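1-deoxy-D-xylulose 5-phosphate reductoisomerase (Zymomonas mobilis, PDB 1R0K) catalyses the NADPH-dependent rearrangement and reduction of 1-deoxy-D-xylulose 5-phosphate to 2-C-methyl-D-erythritol 4-phosphate in isoprenoid biosynthesis, using a divalent metal ion. Local coordinates at residues B[22-27]-B[272-277]; B[35-40]-B[87-92]; B[154-159]-B[169-174]; B[231-236]-B[310-315]. All blocks are in the same frame, centred on the assembly; numbering follows the deposited sequence.

Contact 1 (B[22-27]-B[272-277])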
loop_
_atom_site.group_PDB
_atom_site.type_symbol
_atom_site.label_atom_id
_atom_site.label_comp_id
_atom_site.label_asym_id
_atom_site.label_seq_id
_atom_site.Cartn_x
_atom_site.Cartn_y
_atom_site.Cartn_z
ATOM N N ASP B 22 7.410 5.261 -24.547
ATOM C CA ASP B 22 6.263 6.154 -24.437
ATOM C C ASP B 22 6.546 7.176 -23.334
ATOM O O ASP B 22 6.418 8.382 -23.543
ATOM C CB ASP B 22 4.999 5.356 -24.089
ATOM C CG ASP B 22 3.757 6.236 -23.984
ATOM O OD1 ASP B 22 3.091 6.467 -25.016
ATOM O OD2 ASP B 22 3.451 6.702 -22.866
ATOM N N LEU B 23 6.955 6.694 -22.165
ATOM C CA LEU B 23 7.233 7.586 -21.044
ATOM C C LEU B 23 8.466 8.450 -21.267
ATOM O O LEU B 23 8.487 9.619 -20.885
ATOM C CB LEU B 23 7.389 6.781 -19.745
ATOM C CG LEU B 23 6.161 5.962 -19.328
ATOM C CD1 LEU B 23 6.371 5.399 -17.921
ATOM C CD2 LEU B 23 4.922 6.844 -19.357
ATOM N N ILE B 24 9.497 7.877 -21.885
ATOM C CA ILE B 24 10.721 8.629 -22.152
ATOM C C ILE B 24 10.459 9.778 -23.130
ATOM O O ILE B 24 10.898 10.906 -22.912
ATOM C CB ILE B 24 11.824 7.715 -22.747
ATOM C CG1 ILE B 24 12.288 6.708 -21.692
ATOM C CG2 ILE B 24 13.003 8.563 -23.234
ATOM C CD1 ILE B 24 13.260 5.668 -22.213
ATOM N N GLU B 25 9.733 9.489 -24.200
ATOM C CA GLU B 25 9.450 10.502 -25.205
ATOM C C GLU B 25 8.531 11.640 -24.759
ATOM O O GLU B 25 8.495 12.696 -25.396
ATOM C CB GLU B 25 8.940 9.822 -26.471
ATOM C CG GLU B 25 10.067 9.082 -27.186
ATOM C CD GLU B 25 9.621 8.413 -28.461
ATOM O OE1 GLU B 25 9.233 7.223 -28.413
ATOM O OE2 GLU B 25 9.653 9.090 -29.511
ATOM N N ARG B 26 7.807 11.432 -23.663
ATOM C CA ARG B 26 6.935 12.465 -23.103
ATOM C C ARG B 26 7.797 13.320 -22.179
ATOM O O ARG B 26 7.323 14.284 -21.579
ATOM C CB ARG B 26 5.810 11.842 -22.270
ATOM C CG ARG B 26 4.853 10.968 -23.045
ATOM C CD ARG B 26 3.903 10.225 -22.114
ATOM N NE ARG B 26 3.006 9.360 -22.872
ATOM C CZ ARG B 26 1.970 9.796 -23.577
ATOM N NH1 ARG B 26 1.687 11.090 -23.613
ATOM N NH2 ARG B 26 1.231 8.938 -24.265
ATOM N N ASN B 27 9.071 12.958 -22.071
ATOM C CA ASN B 27 9.985 13.665 -21.185
ATOM C C ASN B 27 11.403 13.752 -21.738
ATOM O O ASN B 27 12.375 13.541 -21.012
ATOM C CB ASN B 27 10.007 12.954 -19.831
ATOM C CG ASN B 27 8.655 12.966 -19.148
ATOM O OD1 ASN B 27 8.254 13.977 -18.571
ATOM N ND2 ASN B 27 7.936 11.846 -19.220
ATOM N N HIS B 272 7.236 3.889 -12.323
ATOM C CA HIS B 272 7.780 3.866 -10.971
ATOM C C HIS B 272 9.290 3.635 -10.999
ATOM O O HIS B 272 10.031 4.294 -10.272
ATOM C CB HIS B 272 7.090 2.773 -10.128
ATOM C CG HIS B 272 7.822 2.421 -8.866
ATOM N ND1 HIS B 272 8.862 1.516 -8.835
ATOM C CD2 HIS B 272 7.673 2.862 -7.593
ATOM C CE1 HIS B 272 9.321 1.414 -7.600
ATOM N NE2 HIS B 272 8.618 2.221 -6.827
ATOM N N THR B 273 9.752 2.713 -11.840
ATOM C CA THR B 273 11.183 2.434 -11.885
ATOM C C THR B 273 11.951 3.553 -12.573
ATOM O O THR B 273 13.104 3.819 -12.243
ATOM C CB THR B 273 11.491 1.093 -12.606
ATOM O OG1 THR B 273 11.197 1.212 -14.001
ATOM C CG2 THR B 273 10.653 -0.038 -12.014
ATOM N N LEU B 274 11.298 4.215 -13.524
ATOM C CA LEU B 274 11.928 5.304 -14.261
ATOM C C LEU B 274 12.107 6.555 -13.396
ATOM O O LEU B 274 13.162 7.188 -13.418
ATOM C CB LEU B 274 11.103 5.626 -15.520
ATOM C CG LEU B 274 11.662 6.727 -16.428
ATOM C CD1 LEU B 274 13.085 6.371 -16.851
ATOM C CD2 LEU B 274 10.765 6.910 -17.647
ATOM N N ALA B 275 11.092 6.899 -12.611
ATOM C CA ALA B 275 11.166 8.085 -11.762
ATOM C C ALA B 275 11.864 7.870 -10.414
ATOM O O ALA B 275 12.390 8.821 -9.833
ATOM C CB ALA B 275 9.759 8.638 -11.526
ATOM N N TRP B 276 11.862 6.633 -9.918
ATOM C CA TRP B 276 12.473 6.317 -8.622
ATOM C C TRP B 276 13.772 7.097 -8.410
ATOM O O TRP B 276 14.609 7.163 -9.309
ATOM C CB TRP B 276 12.765 4.816 -8.517
ATOM C CG TRP B 276 12.991 4.380 -7.107
ATOM C CD1 TRP B 276 12.035 4.027 -6.194
ATOM C CD2 TRP B 276 14.241 4.348 -6.412
ATOM N NE1 TRP B 276 12.614 3.783 -4.973
ATOM C CE2 TRP B 276 13.966 3.972 -5.077
ATOM C CE3 TRP B 276 15.567 4.603 -6.786
ATOM C CZ2 TRP B 276 14.972 3.848 -4.113
ATOM C CZ3 TRP B 276 16.569 4.480 -5.827
ATOM C CH2 TRP B 276 16.264 4.105 -4.505
ATOM N N PRO B 277 13.973 7.667 -7.205
ATOM C CA PRO B 277 13.103 7.643 -6.026
ATOM C C PRO B 277 11.926 8.620 -6.050
ATOM O O PRO B 277 11.196 8.742 -5.065
ATOM C CB PRO B 277 14.074 7.941 -4.889
ATOM C CG PRO B 277 14.991 8.939 -5.524
ATOM C CD PRO B 277 15.259 8.317 -6.883
#

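Contact 2 (B[35-40]-B[87-92]). With ACT (acetate ion), chain F.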
loop_
_atom_site.group_PDB
_atom_site.type_symbol
_atom_site.label_atom_id
_atom_site.label_comp_id
_atom_site.label_asym_id
_atom_site.label_seq_id
_atom_site.Cartn_x
_atom_site.Cartn_y
_atom_site.Cartn_z
ATOM N N ALA B 35 21.580 4.196 -25.673
ATOM C CA ALA B 35 21.419 3.092 -26.604
ATOM C C ALA B 35 20.040 2.460 -26.561
ATOM O O ALA B 35 19.372 2.449 -25.527
ATOM C CB ALA B 35 22.472 2.029 -26.339
ATOM N N LEU B 36 19.614 1.953 -27.710
ATOM C CA LEU B 36 18.348 1.249 -27.831
ATOM C C LEU B 36 18.717 -0.030 -28.558
ATOM O O LEU B 36 19.548 -0.007 -29.463
ATOM C CB LEU B 36 17.343 2.038 -28.672
ATOM C CG LEU B 36 16.833 3.383 -28.154
ATOM C CD1 LEU B 36 15.742 3.876 -29.098
ATOM C CD2 LEU B 36 16.285 3.243 -26.730
ATOM N N THR B 37 18.127 -1.150 -28.163
ATOM C CA THR B 37 18.435 -2.400 -28.839
ATOM C C THR B 37 17.149 -3.135 -29.155
ATOM O O THR B 37 16.121 -2.908 -28.522
ATOM C CB THR B 37 19.302 -3.330 -27.973
ATOM O OG1 THR B 37 18.478 -3.995 -27.006
ATOM C CG2 THR B 37 20.387 -2.536 -27.263
ATOM N N ALA B 38 17.215 -4.008 -30.152
ATOM C CA ALA B 38 16.069 -4.809 -30.546
ATOM C C ALA B 38 16.609 -6.170 -30.958
ATOM O O ALA B 38 17.822 -6.375 -30.989
ATOM C CB ALA B 38 15.329 -4.149 -31.705
ATOM N N ASN B 39 15.714 -7.102 -31.262
ATOM C CA ASN B 39 16.127 -8.437 -31.667
ATOM C C ASN B 39 16.105 -8.572 -33.187
ATOM O O ASN B 39 17.141 -8.797 -33.809
ATOM C CB ASN B 39 15.208 -9.483 -31.033
ATOM C CG ASN B 39 15.664 -10.902 -31.308
ATOM O OD1 ASN B 39 16.812 -11.258 -31.043
ATOM N ND2 ASN B 39 14.763 -11.723 -31.837
ATOM N N ARG B 40 14.924 -8.422 -33.782
ATOM C CA ARG B 40 14.790 -8.535 -35.230
ATOM C C ARG B 40 14.001 -7.404 -35.890
ATOM O O ARG B 40 13.999 -7.294 -37.113
ATOM C CB ARG B 40 14.146 -9.880 -35.597
ATOM C CG ARG B 40 15.033 -11.097 -35.343
ATOM C CD ARG B 40 14.313 -12.387 -35.715
ATOM N NE ARG B 40 13.900 -12.416 -37.120
ATOM C CZ ARG B 40 14.734 -12.560 -38.147
ATOM N NH1 ARG B 40 16.037 -12.691 -37.938
ATOM N NH2 ARG B 40 14.263 -12.576 -39.387
ATOM N N VAL B 87 26.014 -6.248 -25.292
ATOM C CA VAL B 87 26.735 -6.068 -24.045
ATOM C C VAL B 87 27.413 -4.705 -24.037
ATOM O O VAL B 87 27.361 -3.985 -23.043
ATOM C CB VAL B 87 27.790 -7.175 -23.847
ATOM C CG1 VAL B 87 28.641 -6.876 -22.617
ATOM C CG2 VAL B 87 27.093 -8.520 -23.690
ATOM N N GLU B 88 28.038 -4.341 -25.151
ATOM C CA GLU B 88 28.713 -3.052 -25.237
ATOM C C GLU B 88 27.726 -1.909 -25.046
ATOM O O GLU B 88 28.015 -0.945 -24.341
ATOM C CB GLU B 88 29.436 -2.917 -26.577
ATOM C CG GLU B 88 30.608 -3.877 -26.725
ATOM C CD GLU B 88 31.243 -3.824 -28.101
ATOM O OE1 GLU B 88 31.642 -2.721 -28.533
ATOM O OE2 GLU B 88 31.342 -4.888 -28.750
ATOM N N ALA B 89 26.554 -2.016 -25.667
ATOM C CA ALA B 89 25.542 -0.976 -25.516
ATOM C C ALA B 89 25.185 -0.821 -24.038
ATOM O O ALA B 89 25.041 0.294 -23.534
ATOM C CB ALA B 89 24.296 -1.332 -26.315
ATOM N N ALA B 90 25.056 -1.950 -23.347
ATOM C CA ALA B 90 24.706 -1.961 -21.931
ATOM C C ALA B 90 25.803 -1.356 -21.062
ATOM O O ALA B 90 25.571 -1.008 -19.903
ATOM C CB ALA B 90 24.416 -3.396 -21.478
ATOM N N MET B 91 26.998 -1.231 -21.627
ATOM C CA MET B 91 28.132 -0.681 -20.899
ATOM C C MET B 91 28.441 0.756 -21.301
ATOM O O MET B 91 29.448 1.312 -20.875
ATOM C CB MET B 91 29.369 -1.555 -21.138
ATOM C CG MET B 91 29.254 -2.960 -20.570
ATOM S SD MET B 91 30.661 -3.999 -21.022
ATOM C CE MET B 91 31.908 -3.392 -19.895
ATOM N N MET B 92 27.578 1.362 -22.113
ATOM C CA MET B 92 27.813 2.732 -22.552
ATOM C C MET B 92 27.685 3.779 -21.444
ATOM O O MET B 92 28.005 4.948 -21.652
ATOM C CB MET B 92 26.905 3.070 -23.738
ATOM C CG MET B 92 27.307 2.337 -25.016
ATOM S SD MET B 92 26.326 2.787 -26.455
ATOM C CE MET B 92 27.074 4.390 -26.879
HETATM C C ACT F . 12.104 -7.842 -31.661
HETATM O O ACT F . 12.891 -6.838 -31.938
HETATM O OXT ACT F . 12.090 -8.968 -32.256
HETATM C CH3 ACT F . 11.093 -7.758 -30.562
#

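Contact 3 (B[154-159]-B[169-174])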
loop_
_atom_site.group_PDB
_atom_site.type_symbol
_atom_site.label_atom_id
_atom_site.label_comp_id
_atom_site.label_asym_id
_atom_site.label_seq_id
_atom_site.Cartn_x
_atom_site.Cartn_y
_atom_site.Cartn_z
ATOM N N ASN B 154 6.971 -5.294 -8.788
ATOM C CA ASN B 154 6.981 -3.848 -8.604
ATOM C C ASN B 154 5.998 -3.476 -7.498
ATOM O O ASN B 154 6.263 -2.576 -6.695
ATOM C CB ASN B 154 6.616 -3.136 -9.914
ATOM C CG ASN B 154 6.770 -1.636 -9.815
ATOM O OD1 ASN B 154 5.823 -0.922 -9.482
ATOM N ND2 ASN B 154 7.980 -1.148 -10.079
ATOM N N ALA B 155 4.876 -4.188 -7.449
ATOM C CA ALA B 155 3.861 -3.953 -6.426
ATOM C C ALA B 155 4.462 -4.265 -5.059
ATOM O O ALA B 155 4.265 -3.522 -4.095
ATOM C CB ALA B 155 2.648 -4.846 -6.682
ATOM N N ILE B 156 5.184 -5.378 -4.975
ATOM C CA ILE B 156 5.817 -5.758 -3.716
ATOM C C ILE B 156 6.837 -4.694 -3.335
ATOM O O ILE B 156 6.874 -4.225 -2.197
ATOM C CB ILE B 156 6.514 -7.117 -3.828
ATOM C CG1 ILE B 156 5.462 -8.207 -4.082
ATOM C CG2 ILE B 156 7.298 -7.409 -2.543
ATOM C CD1 ILE B 156 6.040 -9.566 -4.433
ATOM N N PHE B 157 7.652 -4.299 -4.305
ATOM C CA PHE B 157 8.664 -3.287 -4.071
ATOM C C PHE B 157 8.078 -1.981 -3.500
ATOM O O PHE B 157 8.653 -1.383 -2.580
ATOM C CB PHE B 157 9.414 -3.011 -5.372
ATOM C CG PHE B 157 10.594 -2.121 -5.199
ATOM C CD1 PHE B 157 10.432 -0.743 -5.106
ATOM C CD2 PHE B 157 11.872 -2.658 -5.101
ATOM C CE1 PHE B 157 11.528 0.082 -4.918
ATOM C CE2 PHE B 157 12.972 -1.838 -4.913
ATOM C CZ PHE B 157 12.799 -0.466 -4.821
ATOM N N GLN B 158 6.938 -1.543 -4.033
ATOM C CA GLN B 158 6.302 -0.308 -3.568
ATOM C C GLN B 158 5.708 -0.422 -2.161
ATOM O O GLN B 158 5.408 0.584 -1.532
ATOM C CB GLN B 158 5.203 0.136 -4.543
ATOM C CG GLN B 158 5.729 0.600 -5.905
ATOM C CD GLN B 158 4.668 1.278 -6.754
ATOM O OE1 GLN B 158 3.893 2.098 -6.259
ATOM N NE2 GLN B 158 4.641 0.955 -8.048
ATOM N N CYS B 159 5.544 -1.647 -1.677
ATOM C CA CYS B 159 4.979 -1.892 -0.352
ATOM C C CYS B 159 5.993 -2.508 0.615
ATOM O O CYS B 159 5.651 -2.812 1.756
ATOM C CB CYS B 159 3.792 -2.856 -0.460
ATOM S SG CYS B 159 2.464 -2.328 -1.564
ATOM N N ARG B 169 6.220 -9.666 7.779
ATOM C CA ARG B 169 5.664 -10.882 8.358
ATOM C C ARG B 169 5.409 -11.841 7.201
ATOM O O ARG B 169 5.689 -13.035 7.293
ATOM C CB ARG B 169 4.349 -10.606 9.084
ATOM C CG ARG B 169 3.614 -11.880 9.502
ATOM C CD ARG B 169 2.497 -11.563 10.466
ATOM N NE ARG B 169 3.030 -11.104 11.745
ATOM C CZ ARG B 169 2.482 -10.142 12.477
ATOM N NH1 ARG B 169 1.384 -9.530 12.054
ATOM N NH2 ARG B 169 3.025 -9.803 13.640
ATOM N N ARG B 170 4.870 -11.312 6.107
ATOM C CA ARG B 170 4.606 -12.132 4.932
ATOM C C ARG B 170 4.461 -11.289 3.671
ATOM O O ARG B 170 4.087 -10.119 3.730
ATOM C CB ARG B 170 3.333 -12.973 5.119
ATOM C CG ARG B 170 2.061 -12.167 5.312
ATOM C CD ARG B 170 0.780 -13.007 5.119
ATOM N NE ARG B 170 -0.381 -12.258 5.587
ATOM C CZ ARG B 170 -1.654 -12.566 5.347
ATOM N NH1 ARG B 170 -1.981 -13.628 4.622
ATOM N NH2 ARG B 170 -2.607 -11.799 5.851
ATOM N N ILE B 171 4.803 -11.888 2.536
ATOM C CA ILE B 171 4.664 -11.240 1.239
ATOM C C ILE B 171 3.633 -12.089 0.503
ATOM O O ILE B 171 3.786 -13.308 0.377
ATOM C CB ILE B 171 5.988 -11.228 0.437
ATOM C CG1 ILE B 171 6.955 -10.209 1.046
ATOM C CG2 ILE B 171 5.710 -10.909 -1.032
ATOM C CD1 ILE B 171 8.260 -10.054 0.282
ATOM N N ILE B 172 2.574 -11.441 0.039
ATOM C CA ILE B 172 1.507 -12.132 -0.661
ATOM C C ILE B 172 1.588 -11.845 -2.150
ATOM O O ILE B 172 1.396 -10.713 -2.582
ATOM C CB ILE B 172 0.132 -11.676 -0.157
ATOM C CG1 ILE B 172 0.065 -11.808 1.364
ATOM C CG2 ILE B 172 -0.968 -12.498 -0.822
ATOM C CD1 ILE B 172 -1.179 -11.184 1.962
ATOM N N ILE B 173 1.904 -12.871 -2.927
ATOM C CA ILE B 173 1.970 -12.714 -4.365
ATOM C C ILE B 173 0.581 -13.076 -4.873
ATOM O O ILE B 173 0.141 -14.216 -4.745
ATOM C CB ILE B 173 3.001 -13.663 -4.998
ATOM C CG1 ILE B 173 4.375 -13.437 -4.370
ATOM C CG2 ILE B 173 3.060 -13.433 -6.503
ATOM C CD1 ILE B 173 5.437 -14.388 -4.884
ATOM N N THR B 174 -0.125 -12.096 -5.417
ATOM C CA THR B 174 -1.456 -12.359 -5.943
ATOM C C THR B 174 -1.326 -13.069 -7.281
ATOM O O THR B 174 -0.337 -12.889 -7.994
ATOM C CB THR B 174 -2.261 -11.063 -6.101
ATOM O OG1 THR B 174 -1.471 -10.084 -6.787
ATOM C CG2 THR B 174 -2.664 -10.534 -4.727
#

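Contact 4 (B[231-236]-B[310-315])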
loop_
_atom_site.group_PDB
_atom_site.type_symbol
_atom_site.label_atom_id
_atom_site.label_comp_id
_atom_site.label_asym_id
_atom_site.label_seq_id
_atom_site.Cartn_x
_atom_site.Cartn_y
_atom_site.Cartn_z
ATOM N N ILE B 231 13.892 -12.469 1.841
ATOM C CA ILE B 231 13.278 -12.845 3.109
ATOM C C ILE B 231 13.051 -14.353 3.051
ATOM O O ILE B 231 13.009 -14.936 1.968
ATOM C CB ILE B 231 11.921 -12.129 3.366
ATOM C CG1 ILE B 231 10.877 -12.567 2.344
ATOM C CG2 ILE B 231 12.110 -10.613 3.343
ATOM C CD1 ILE B 231 9.482 -12.064 2.664
ATOM N N PRO B 232 12.924 -15.009 4.215
ATOM C CA PRO B 232 12.707 -16.459 4.282
ATOM C C PRO B 232 11.558 -16.930 3.390
ATOM O O PRO B 232 10.488 -16.322 3.368
ATOM C CB PRO B 232 12.418 -16.692 5.763
ATOM C CG PRO B 232 13.266 -15.655 6.423
ATOM C CD PRO B 232 13.005 -14.431 5.569
ATOM N N LEU B 233 11.785 -18.021 2.668
ATOM C CA LEU B 233 10.780 -18.578 1.769
ATOM C C LEU B 233 9.431 -18.813 2.444
ATOM O O LEU B 233 8.383 -18.583 1.842
ATOM C CB LEU B 233 11.284 -19.895 1.172
ATOM C CG LEU B 233 10.326 -20.598 0.205
ATOM C CD1 LEU B 233 10.118 -19.726 -1.033
ATOM C CD2 LEU B 233 10.894 -21.954 -0.194
ATOM N N GLU B 234 9.451 -19.271 3.691
ATOM C CA GLU B 234 8.208 -19.530 4.412
ATOM C C GLU B 234 7.343 -18.285 4.604
ATOM O O GLU B 234 6.168 -18.391 4.956
ATOM C CB GLU B 234 8.493 -20.178 5.774
ATOM C CG GLU B 234 9.877 -19.908 6.340
ATOM C CD GLU B 234 10.974 -20.537 5.496
ATOM O OE1 GLU B 234 10.817 -21.707 5.088
ATOM O OE2 GLU B 234 11.995 -19.866 5.244
ATOM N N LYS B 235 7.914 -17.109 4.365
ATOM C CA LYS B 235 7.160 -15.869 4.524
ATOM C C LYS B 235 6.397 -15.493 3.260
ATOM O O LYS B 235 5.739 -14.456 3.213
ATOM C CB LYS B 235 8.086 -14.720 4.923
ATOM C CG LYS B 235 8.677 -14.871 6.321
ATOM C CD LYS B 235 9.215 -13.538 6.828
ATOM C CE LYS B 235 9.651 -13.629 8.285
ATOM N NZ LYS B 235 10.092 -12.306 8.809
ATOM N N PHE B 236 6.491 -16.336 2.237
ATOM C CA PHE B 236 5.783 -16.089 0.988
ATOM C C PHE B 236 4.475 -16.849 0.924
ATOM O O PHE B 236 4.372 -17.987 1.386
ATOM C CB PHE B 236 6.631 -16.484 -0.219
ATOM C CG PHE B 236 7.728 -15.516 -0.527
ATOM C CD1 PHE B 236 8.956 -15.607 0.119
ATOM C CD2 PHE B 236 7.528 -14.497 -1.451
ATOM C CE1 PHE B 236 9.972 -14.697 -0.152
ATOM C CE2 PHE B 236 8.538 -13.578 -1.729
ATOM C CZ PHE B 236 9.760 -13.678 -1.080
ATOM N N LEU B 310 6.824 -27.418 -7.361
ATOM C CA LEU B 310 8.134 -27.576 -7.978
ATOM C C LEU B 310 8.971 -26.321 -7.753
ATOM O O LEU B 310 10.153 -26.403 -7.411
ATOM C CB LEU B 310 7.988 -27.852 -9.480
ATOM C CG LEU B 310 7.345 -29.196 -9.846
ATOM C CD1 LEU B 310 7.348 -29.376 -11.357
ATOM C CD2 LEU B 310 8.114 -30.334 -9.169
ATOM N N ALA B 311 8.356 -25.159 -7.941
ATOM C CA ALA B 311 9.056 -23.894 -7.745
ATOM C C ALA B 311 9.533 -23.801 -6.298
ATOM O O ALA B 311 10.686 -23.451 -6.038
ATOM C CB ALA B 311 8.132 -22.723 -8.071
ATOM N N MET B 312 8.638 -24.124 -5.365
ATOM C CA MET B 312 8.954 -24.093 -3.936
ATOM C C MET B 312 10.138 -24.995 -3.599
ATOM O O MET B 312 11.074 -24.575 -2.918
ATOM C CB MET B 312 7.743 -24.547 -3.104
ATOM C CG MET B 312 6.662 -23.504 -2.932
ATOM S SD MET B 312 7.142 -22.209 -1.765
ATOM C CE MET B 312 5.610 -21.234 -1.695
ATOM N N GLU B 313 10.086 -26.238 -4.068
ATOM C CA GLU B 313 11.155 -27.196 -3.795
ATOM C C GLU B 313 12.467 -26.753 -4.435
ATOM O O GLU B 313 13.538 -26.895 -3.844
ATOM C CB GLU B 313 10.756 -28.588 -4.297
ATOM C CG GLU B 313 9.449 -29.085 -3.698
ATOM C CD GLU B 313 9.077 -30.482 -4.157
ATOM O OE1 GLU B 313 9.249 -30.784 -5.357
ATOM O OE2 GLU B 313 8.600 -31.277 -3.317
ATOM N N SER B 314 12.383 -26.201 -5.639
ATOM C CA SER B 314 13.581 -25.735 -6.321
ATOM C C SER B 314 14.256 -24.625 -5.508
ATOM O O SER B 314 15.479 -24.628 -5.345
ATOM C CB SER B 314 13.231 -25.232 -7.725
ATOM O OG SER B 314 12.781 -26.299 -8.548
ATOM N N ILE B 315 13.467 -23.683 -4.992
ATOM C CA ILE B 315 14.020 -22.588 -4.194
ATOM C C ILE B 315 14.648 -23.134 -2.915
ATOM O O ILE B 315 15.768 -22.767 -2.559
ATOM C CB ILE B 315 12.936 -21.560 -3.791
ATOM C CG1 ILE B 315 12.370 -20.883 -5.034
ATOM C CG2 ILE B 315 13.528 -20.517 -2.848
ATOM C CD1 ILE B 315 11.241 -19.920 -4.735
#

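Contact 1 (B[22-27]-B[272-277])
Leu274 reaches across to Leu23 and Ile24 with one methyl, CD2. Leu274 CD2 lies 4.0 Å from Leu23 CB and 4.3 Å from Ile24 CG1, so it meets the root of one side chain and the first branch of the other. The torsions of Leu274 explain the reach: CG stands anti to the backbone N (chi1 -178°), which carries the branch out from its helix. Leu23 is turned differently, with CG anti to its own carbonyl carbon, and its CB makes the closest approach. The contact is purely apolar, and all three residues are buried.

Helix 15-25 follows the first strand of the Rossmann-type NADPH domain, and helix 267-275 comes from much later in the chain. The later helix is thus laid against the nucleotide-binding domain. Tyr31 of strand 31-38 touches both Ile24 and Leu274, and Met280 also packs on Leu274.

The end of helix 15-25 is tied by polar side chains. Asn27 ND2 donates to Leu23 O at 2.8 Å, in the plane of that carbonyl. Arg26 grips the Asp22 carboxylate side-on. Arg26 NE meets Asp22 OD2 at 2.7 Å, nearly straight (179°), from above the carboxylate plane. Arg26 NH2 takes the syn lone pair of Asp22 OD1 at 3.2 Å, in a more bent bond. Asp22 OD2 has a second cationic partner in Arg267, at the start of helix 267-275.

Contact 2 (B[35-40]-B[87-92])
Ala35 and Ala89 meet methyl to methyl, with their CB atoms 3.8 Å apart. They have the most surface buried by this contact. Because both side chains end at CB, the backbones come close: the two CA atoms are 5.9 Å apart. Met92 adds its sulfur to the same methyl, with SD 3.9 Å from Ala35 CB. In Met92, CG lies anti to the carbonyl carbon (chi1 -70°) and the chain then runs extended at chi2, which places SD beside Ala35; the bend at chi3 turns only CE. Thr37, two residues along the strand, places CG2 at 4.2 Å from Ala89 CB. Ala89 CB therefore faces both Ala35 and Thr37.

This is helix-on-sheet packing in the Rossmann-type domain. Strand 31-38 is an inner strand of the seven-stranded parallel sheet, and helix 83-90 lies against it. Val58 of the adjacent strand 56-59 also touches Thr37 and Ala89. The hydroxyl of Thr37 has a separate task: OG1 is hydrogen-bonded to Gly11 N.

Beyond the packed part, the C-terminal end of the strand opens into a predicted NADPH site that includes Arg40. An acetate ion, probably from the crystallisation liquor, sits here. Asn39 N donates to acetate O at 2.9 Å, and Arg40 N reaches the same oxygen at 3.2 Å. A weak bond joins Arg40 N to acetate OXT. Thr13 OG1 and Asn41 N also bind the ion. The Arg40 side chain forms a salt bridge with Asp61 through NH1.

Contact 3 (B[154-159]-B[169-174])
Helix 151-159 runs past strand 168-175; Ile156 CA and Ile171 CA, 7.5 Å apart, are the closest CA pair across the segments. The strand belongs to the four-stranded mixed sheet, so this is helix-on-sheet packing within one domain. Ile156 CD1 touches Ile171 CG2 at 3.7 Å and Ile173 CG1 at 4.2 Å. The short branch, Ile156 CG2, meets Ile171 CD1 at 4.0 Å, and the two side chains cross at about a right angle. In Ile156 the long branch lies anti to the carbonyl carbon (chi1 -65°), and this directs CD1 to both strand residues. Cutting Ile156 back to an alanine would remove CD1, CG1 and CG2 and would probably open a gap beside Ile171 CG2 and Ile173 CG1. Phe229 of helix 216-229 packs on both Ile156 and Ile171.

Ile173 is also close to Glu152, predicted to bind both the metal ion and the substrate, and Lys218, predicted to bind the substrate. Arg169 and Arg170 form a classic beta bulge opposite Glu251, and both make salt bridges to it. Arg169 also pairs with Glu281 of the second subunit. Ile172 CD1 lies over the centre of one face of the Arg170 guanidinium, 3.6 Å above its plane.

Contact 4 (B[231-236]-B[310-315])
Leu233 presses both of its methyls onto helix 307-317. Leu233 CD1 lies 3.9 Å from Ile315 CD1 and just as near Ile315 CG2. Leu233 CD1 is also 3.9 Å from Met312 SD. The other methyl, Leu233 CD2, rests 3.8 Å from the backbone Met312 O. The leucine thus fits between Met312 and Ile315. Met312 reaches it by a bend at chi2 (-74°), which brings the sulfur round to Leu233. Replacing Leu233 by a serine would strip away both methyls and would probably open a gap beside Met312 SD and the Ile315 methyls.

Leu233 lies in a short 3-10 turn between helix 216-229 and strand 236-240, an outer strand of the mixed sheet within this chain. The contact joins this connection to a helix of the C-terminal region. Backbone hydrogen bonds from Lys235 N to Pro232 O and from Phe236 N to Leu233 O hold the turn. Farther out, Leu222 packs on Met312, while Ile223 and Phe226 pack on Ile315, so helix 216-229 borders the same cluster. Within helix 307-317, Ser314 OG and Ser314 N both donate to Leu310 O, from opposite faces of its carbonyl plane.

How the contacts relate
Contact 2 and the 22-27 side of contact 1 belong to the Rossmann-type domain, on the consecutive helix 15-25 and strand 31-38; the contact centres are 19 Å apart. Contact 1 touches contact 3 where His272 packs on Asn154, Phe157 and Gln158. Contacts 3 and 4, centres 15 Å apart, are joined where Ile171 N and Lys235 O are 2.8 Å apart, a probable hydrogen bond. Contact 2, centred 34 Å from contact 4, borders the predicted NADPH site. In the predicted metal and substrate site, the side chains of Glu152 and Lys218 are about 4 Å from that of Ile173 in contact 3; those of Lys218 and Glu221 are about 9 Å from Met312 and Ile315 of contact 4, respectively.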